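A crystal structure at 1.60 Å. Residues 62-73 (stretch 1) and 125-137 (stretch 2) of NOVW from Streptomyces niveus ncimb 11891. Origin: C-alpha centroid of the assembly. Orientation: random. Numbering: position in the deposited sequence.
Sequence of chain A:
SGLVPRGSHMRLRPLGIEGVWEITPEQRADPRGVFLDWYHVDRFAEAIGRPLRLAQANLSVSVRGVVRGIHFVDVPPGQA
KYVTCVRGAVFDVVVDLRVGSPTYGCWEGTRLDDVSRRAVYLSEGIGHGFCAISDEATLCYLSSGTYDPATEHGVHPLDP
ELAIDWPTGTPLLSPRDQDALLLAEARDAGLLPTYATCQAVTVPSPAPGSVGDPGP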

# COMPACT_ATOMS: atom_id res chain seq x y z
N SER A 62 13.68 3.34 -5.71
CA SER A 62 15.11 3.58 -5.55
C SER A 62 15.88 2.74 -6.53
O SER A 62 15.52 1.62 -6.79
CB SER A 62 15.56 3.19 -4.16
OG SER A 62 14.81 3.87 -3.23
N VAL A 63 16.98 3.29 -7.02
CA VAL A 63 17.89 2.51 -7.86
C VAL A 63 18.83 1.61 -7.04
O VAL A 63 19.13 1.86 -5.88
CB VAL A 63 18.67 3.45 -8.82
CG1 VAL A 63 17.71 4.35 -9.59
CG2 VAL A 63 19.64 4.29 -8.10
N ARG A 64 19.36 0.57 -7.70
CA ARG A 64 20.23 -0.40 -7.09
C ARG A 64 21.40 0.30 -6.43
O ARG A 64 22.00 1.22 -7.02
CB ARG A 64 20.80 -1.38 -8.16
CG ARG A 64 21.61 -2.53 -7.61
CD ARG A 64 22.09 -3.54 -8.66
N GLY A 65 21.68 -0.10 -5.21
CA GLY A 65 22.82 0.39 -4.49
C GLY A 65 22.51 1.56 -3.61
O GLY A 65 23.33 1.91 -2.78
N VAL A 66 21.37 2.21 -3.82
CA VAL A 66 20.94 3.31 -2.96
C VAL A 66 20.79 2.74 -1.54
O VAL A 66 20.15 1.72 -1.39
CB VAL A 66 19.56 3.84 -3.41
CG1 VAL A 66 18.78 4.49 -2.21
CG2 VAL A 66 19.70 4.80 -4.61
N VAL A 67 21.45 3.34 -0.54
CA VAL A 67 21.21 2.99 0.87
C VAL A 67 20.54 4.23 1.45
O VAL A 67 21.09 5.33 1.37
CB VAL A 67 22.53 2.66 1.62
CG1 VAL A 67 22.32 2.62 3.14
CG2 VAL A 67 23.09 1.33 1.19
N ARG A 68 19.35 4.06 2.04
CA ARG A 68 18.61 5.14 2.65
C ARG A 68 18.39 4.79 4.10
O ARG A 68 18.13 3.64 4.46
CB ARG A 68 17.24 5.31 2.01
CG ARG A 68 17.28 5.59 0.56
CD ARG A 68 15.93 6.00 0.02
N GLY A 69 18.53 5.78 4.96
CA GLY A 69 18.32 5.57 6.37
C GLY A 69 19.50 6.11 7.15
O GLY A 69 20.36 6.79 6.55
N ILE A 70 19.60 5.84 8.45
CA ILE A 70 18.61 5.15 9.30
C ILE A 70 17.70 6.22 9.89
O ILE A 70 18.17 7.10 10.63
CB ILE A 70 19.33 4.38 10.44
CG1 ILE A 70 20.31 3.34 9.88
CG2 ILE A 70 18.29 3.77 11.40
CD1 ILE A 70 19.71 2.31 8.93
N HIS A 71 16.43 6.20 9.54
CA HIS A 71 15.50 7.28 9.90
C HIS A 71 14.59 6.85 11.03
O HIS A 71 14.25 5.70 11.14
CB HIS A 71 14.70 7.69 8.68
CG HIS A 71 15.55 8.21 7.56
ND1 HIS A 71 15.10 8.32 6.27
CD2 HIS A 71 16.83 8.63 7.56
CE1 HIS A 71 16.08 8.79 5.52
NE2 HIS A 71 17.14 8.98 6.27
N PHE A 72 14.18 7.81 11.84
CA PHE A 72 13.26 7.58 12.95
C PHE A 72 12.53 8.85 13.28
O PHE A 72 12.90 9.94 12.82
CB PHE A 72 13.97 7.04 14.21
CG PHE A 72 14.89 8.04 14.86
CD1 PHE A 72 16.15 8.28 14.35
CD2 PHE A 72 14.47 8.77 15.96
CE1 PHE A 72 17.00 9.18 14.92
CE2 PHE A 72 15.34 9.69 16.55
CZ PHE A 72 16.61 9.88 16.00
N VAL A 73 11.50 8.69 14.10
CA VAL A 73 10.70 9.81 14.60
C VAL A 73 10.82 9.90 16.12
O VAL A 73 10.74 8.90 16.84
CB VAL A 73 9.22 9.66 14.14
CG1 VAL A 73 8.36 10.71 14.78
CG2 VAL A 73 9.13 9.72 12.60
N GLY A 125 10.23 4.44 18.06
CA GLY A 125 11.61 4.47 18.52
C GLY A 125 12.57 3.60 17.72
O GLY A 125 13.77 3.58 18.01
N ILE A 126 12.04 2.85 16.75
CA ILE A 126 12.82 1.97 15.89
C ILE A 126 13.20 2.71 14.65
O ILE A 126 12.40 3.42 14.04
CB ILE A 126 12.03 0.67 15.54
CG1 ILE A 126 11.60 -0.06 16.82
CG2 ILE A 126 12.84 -0.23 14.64
CD1 ILE A 126 12.75 -0.46 17.67
N GLY A 127 14.48 2.61 14.29
CA GLY A 127 14.96 3.21 13.07
C GLY A 127 14.85 2.28 11.87
O GLY A 127 14.81 1.06 12.01
N HIS A 128 14.78 2.86 10.70
CA HIS A 128 14.55 2.10 9.48
C HIS A 128 15.50 2.57 8.39
O HIS A 128 15.73 3.76 8.19
CB HIS A 128 13.10 2.25 9.03
CG HIS A 128 12.78 1.50 7.78
ND1 HIS A 128 12.51 2.13 6.59
CD2 HIS A 128 12.73 0.16 7.53
CE1 HIS A 128 12.32 1.21 5.65
NE2 HIS A 128 12.45 0.01 6.20
N GLY A 129 15.97 1.62 7.62
CA GLY A 129 16.73 1.88 6.43
C GLY A 129 16.61 0.72 5.45
O GLY A 129 16.07 -0.35 5.78
N PHE A 130 17.12 0.91 4.24
CA PHE A 130 17.14 -0.18 3.28
C PHE A 130 18.13 0.09 2.17
O PHE A 130 18.55 1.22 1.94
CB PHE A 130 15.74 -0.38 2.67
CG PHE A 130 15.30 0.73 1.79
CD1 PHE A 130 14.68 1.85 2.31
CD2 PHE A 130 15.44 0.62 0.41
CE1 PHE A 130 14.23 2.87 1.49
CE2 PHE A 130 14.99 1.65 -0.43
CZ PHE A 130 14.38 2.78 0.12
N CYS A 131 18.45 -0.98 1.45
CA CYS A 131 19.30 -0.95 0.26
C CYS A 131 18.52 -1.65 -0.87
O CYS A 131 18.14 -2.79 -0.70
CB CYS A 131 20.57 -1.73 0.53
SG CYS A 131 21.73 -1.68 -0.83
N ALA A 132 18.35 -1.02 -2.02
CA ALA A 132 17.79 -1.67 -3.19
C ALA A 132 18.77 -2.71 -3.75
O ALA A 132 19.91 -2.38 -4.04
CB ALA A 132 17.46 -0.66 -4.26
N ILE A 133 18.31 -3.95 -3.90
CA ILE A 133 19.08 -5.06 -4.44
C ILE A 133 18.85 -5.14 -5.95
O ILE A 133 19.79 -5.37 -6.74
CB ILE A 133 18.64 -6.39 -3.78
CG1 ILE A 133 18.98 -6.44 -2.30
CG2 ILE A 133 19.24 -7.58 -4.52
CD1 ILE A 133 18.22 -7.59 -1.56
N SER A 134 17.59 -4.96 -6.35
CA SER A 134 17.24 -5.00 -7.76
C SER A 134 17.65 -3.72 -8.41
O SER A 134 17.95 -2.74 -7.77
CB SER A 134 15.74 -5.23 -7.95
OG SER A 134 14.96 -4.35 -7.18
N ASP A 135 17.66 -3.71 -9.73
CA ASP A 135 18.12 -2.54 -10.43
C ASP A 135 17.33 -1.32 -9.96
O ASP A 135 17.89 -0.24 -9.75
CB ASP A 135 17.99 -2.75 -11.94
CG ASP A 135 19.06 -3.70 -12.49
OD1 ASP A 135 20.12 -3.91 -11.83
OD2 ASP A 135 18.89 -4.31 -13.56
N GLU A 136 16.03 -1.49 -9.79
CA GLU A 136 15.19 -0.51 -9.09
C GLU A 136 14.26 -1.28 -8.17
O GLU A 136 13.93 -2.41 -8.49
CB GLU A 136 14.35 0.32 -10.04
CG GLU A 136 15.20 1.16 -11.02
CD GLU A 136 14.47 2.35 -11.64
OE1 GLU A 136 13.21 2.38 -11.62
OE2 GLU A 136 15.18 3.27 -12.16
N ALA A 137 13.80 -0.64 -7.10
CA ALA A 137 12.91 -1.30 -6.11
C ALA A 137 11.89 -0.31 -5.57
O ALA A 137 12.22 0.84 -5.32
CB ALA A 137 13.72 -1.86 -4.97
O HOH W 1 12.58 2.29 -2.76
O HOH W 2 11.44 4.33 11.34
O HOH W 3 9.24 6.63 16.37
O HOH W 4 10.70 5.72 14.26

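Two antiparallel ladders, offset by one residue and separated by loops, join the stretches, and nearly all the polar pairing is between backbone atoms. In the first, Ser62 N donates to Ala137 O and Ala137 N to Ser62 O, both at 2.9 Å. Next to it, Arg64 N gives a short bond of 2.6 Å to Asp135 O. A type II turn from Val63 to Val66, closed by Val66 N to Val63 O (3.1 Å), leaves two groups for Ala132: its O accepts from Gly65 N at 3.1 Å, and its N makes a weak bond of 3.3 Å to Val66 O. Gly65, with phi 93°, suits the turn because a CB would jam against the preceding carbonyl.

In the second ladder, Arg68 N donates to Phe130 O (3.0 Å) and Phe130 N to Arg68 O (2.9 Å); His71 N to His128 O and His128 N to His71 O, both 2.9 Å, repeat the pattern beyond a bulge. The bulge contains a cis peptide before Ile70, and Gly69 CA lies 4.0 Å from Gly129 CA. A CB on either glycine would strike the opposite strand. Ile70 packs on Gly127 and Gly129 of the other strand, with CG2 3.8 Å from Gly127 CA and CD1 3.9 Å from Gly129 CA.

On the face shared by Ser62, Arg68 and Phe130, the buried Phe130 ring meets Ser62 OG at its edge (CZ to OG, 3.5 Å) and the aliphatic Arg68 CD, 3.6 Å from CZ. Val67 CG2 packs on Cys131 SG at 3.9 Å, on the other face.

Water adds to the pairing at two places. One water hydrogen-bonds Ser62 OG (2.8 Å) and donates to Ala137 O (3.0 Å). Beyond the last paired residues, His71 and His128, another accepts from Val73 N (3.1 Å) and donates to Ile126 O (2.9 Å); a third accepts from Gly125 N (2.9 Å) and donates to Val73 O (2.8 Å), replacing direct pairing there.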